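Local coordinates for DUF4439 domain-containing protein (Mycobacterium tuberculosis, PDB 2IB0) that is of unknown function but folds as a four-helix bundle of the ferritin-like clan, at residues P81-A84 / A85-L89. Numbering follows the deposited sequence.
Sequences PIAA and AGYQL
One face of the Tyr87 ring lies over Ala84, whose methyl CB makes a CH-pi contact 4.2 Å from the ring centroid. The methyl is displaced toward the hydroxyl end, where Ala84 CB is 3.8 Å from Tyr87 CZ. Beyond the rim on that side, Ala84 O is 3.6 Å from Tyr87 CE2. The amide N-H of Ala84 comes down on the phenol oxygen from above the ring plane, from the face that Ala84 CB covers, and Ala84 N donates a nearly straight hydrogen bond to Tyr87 OH (3.0 Å, 163° at the hydrogen). Ala83 CA also approaches Tyr87 OH, at 3.5 Å. The ring reaches back along the chain because CG stands anti to the carbonyl carbon (chi1 -71°), bridging the bend made by Ala85 and Gly86. These residues belong to the long irregular connection between helices 52-75 and 96-120, which runs along the outside of helix 18-46; a long crossover between the second and third helices is a feature of ferritin-like four-helix bundles, consistent with the clan of this family. There the Tyr87 ring meets that of Tyr38 with planes inclined by about 55°, and both Tyr87 and Ala83 touch His34, while Pro81 rests on Cys27 and Leu30. Within the bend, Ala84 CB also packs 3.4 Å from Gly86 O.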
ATOM      1  N   PRO A  81      16.452 -18.081  -5.076  1.00 57.96           N
ATOM      2  CA  PRO A  81      16.936 -18.317  -3.711  1.00 58.47           C
ATOM      3  C   PRO A  81      15.937 -19.193  -2.938  1.00 58.51           C
ATOM      4  O   PRO A  81      14.720 -18.928  -2.958  1.00 58.11           O
ATOM      5  CB  PRO A  81      17.004 -16.896  -3.091  1.00 58.67           C
ATOM      6  CG  PRO A  81      16.272 -15.982  -4.048  1.00 58.48           C
ATOM      7  CD  PRO A  81      16.458 -16.641  -5.406  1.00 58.40           C
ATOM      8  N   ILE A  82      16.446 -20.252  -2.309  1.00 58.48           N
ATOM      9  CA  ILE A  82      15.630 -21.095  -1.427  1.00 58.56           C
ATOM     10  C   ILE A  82      15.735 -20.580   0.021  1.00 58.05           C
ATOM     11  O   ILE A  82      16.635 -19.790   0.338  1.00 58.13           O
ATOM     12  CB  ILE A  82      16.012 -22.601  -1.541  1.00 58.65           C
ATOM     13  CG1 ILE A  82      17.407 -22.871  -0.955  1.00 58.71           C
ATOM     14  CG2 ILE A  82      15.895 -23.068  -3.011  1.00 59.58           C
ATOM     15  CD1 ILE A  82      17.609 -24.286  -0.440  1.00 57.52           C
ATOM     16  N   ALA A  83      14.822 -20.997   0.895  1.00 57.41           N
ATOM     17  CA  ALA A  83      14.858 -20.502   2.273  1.00 57.19           C
ATOM     18  C   ALA A  83      16.095 -21.037   3.037  1.00 57.28           C
ATOM     19  O   ALA A  83      16.594 -22.136   2.752  1.00 56.31           O
ATOM     20  CB  ALA A  83      13.564 -20.851   3.005  1.00 56.89           C
ATOM     21  N   ALA A  84      16.600 -20.225   3.975  1.00 57.53           N
ATOM     22  CA  ALA A  84      17.599 -20.669   4.946  1.00 57.52           C
ATOM     23  C   ALA A  84      16.851 -21.485   6.019  1.00 57.64           C
ATOM     24  O   ALA A  84      15.639 -21.279   6.225  1.00 57.74           O
ATOM     25  CB  ALA A  84      18.348 -19.460   5.562  1.00 57.19           C
ATOM     26  N   ALA A  85      17.563 -22.415   6.668  1.00 57.75           N
ATOM     27  CA  ALA A  85      17.028 -23.270   7.766  1.00 57.29           C
ATOM     28  C   ALA A  85      16.451 -22.456   8.946  1.00 56.87           C
ATOM     29  O   ALA A  85      15.291 -22.646   9.353  1.00 57.21           O
ATOM     30  CB  ALA A  85      18.114 -24.232   8.244  1.00 57.05           C
ATOM     31  N   GLY A  86      17.279 -21.555   9.483  1.00 56.33           N
ATOM     32  CA  GLY A  86      16.832 -20.486  10.380  1.00 54.99           C
ATOM     33  C   GLY A  86      17.219 -19.096   9.875  1.00 54.18           C
ATOM     34  O   GLY A  86      17.983 -18.938   8.906  1.00 53.84           O
ATOM     35  N   TYR A  87      16.642 -18.078  10.511  1.00 53.65           N
ATOM     36  CA  TYR A  87      16.968 -16.672  10.252  1.00 52.20           C
ATOM     37  C   TYR A  87      17.297 -16.082  11.598  1.00 51.93           C
ATOM     38  O   TYR A  87      16.989 -16.659  12.631  1.00 52.32           O
ATOM     39  CB  TYR A  87      15.817 -15.910   9.587  1.00 50.80           C
ATOM     40  CG  TYR A  87      15.614 -16.337   8.145  1.00 50.53           C
ATOM     41  CD1 TYR A  87      16.256 -15.669   7.091  1.00 49.19           C
ATOM     42  CD2 TYR A  87      14.812 -17.443   7.829  1.00 49.68           C
ATOM     43  CE1 TYR A  87      16.100 -16.104   5.768  1.00 45.84           C
ATOM     44  CE2 TYR A  87      14.628 -17.852   6.513  1.00 45.33           C
ATOM     45  CZ  TYR A  87      15.281 -17.192   5.498  1.00 45.59           C
ATOM     46  OH  TYR A  87      15.121 -17.648   4.216  1.00 45.32           O
ATOM     47  N   GLN A  88      17.996 -14.967  11.574  1.00 51.11           N
ATOM     48  CA  GLN A  88      18.072 -14.109  12.710  1.00 50.04           C
ATOM     49  C   GLN A  88      16.832 -13.190  12.512  1.00 49.35           C
ATOM     50  O   GLN A  88      16.744 -12.484  11.506  1.00 48.93           O
ATOM     51  CB  GLN A  88      19.397 -13.365  12.619  1.00 50.27           C
ATOM     52  CG  GLN A  88      19.576 -12.228  13.563  1.00 52.80           C
ATOM     53  CD  GLN A  88      19.656 -12.677  14.988  1.00 55.87           C
ATOM     54  OE1 GLN A  88      19.047 -12.067  15.858  1.00 59.14           O
ATOM     55  NE2 GLN A  88      20.405 -13.752  15.250  1.00 55.47           N
ATOM     56  N   LEU A  89      15.856 -13.256  13.424  1.00 47.52           N
ATOM     57  CA  LEU A  89      14.715 -12.335  13.416  1.00 46.24           C
ATOM     58  C   LEU A  89      15.188 -10.866  13.499  1.00 45.88           C
ATOM     59  O   LEU A  89      16.221 -10.567  14.139  1.00 45.86           O
ATOM     60  CB  LEU A  89      13.736 -12.619  14.576  1.00 45.12           C
ATOM     61  CG  LEU A  89      12.953 -13.930  14.685  1.00 44.36           C
ATOM     62  CD1 LEU A  89      12.074 -13.920  15.944  1.00 41.40           C
ATOM     63  CD2 LEU A  89      12.147 -14.182  13.455  1.00 42.45           C
TER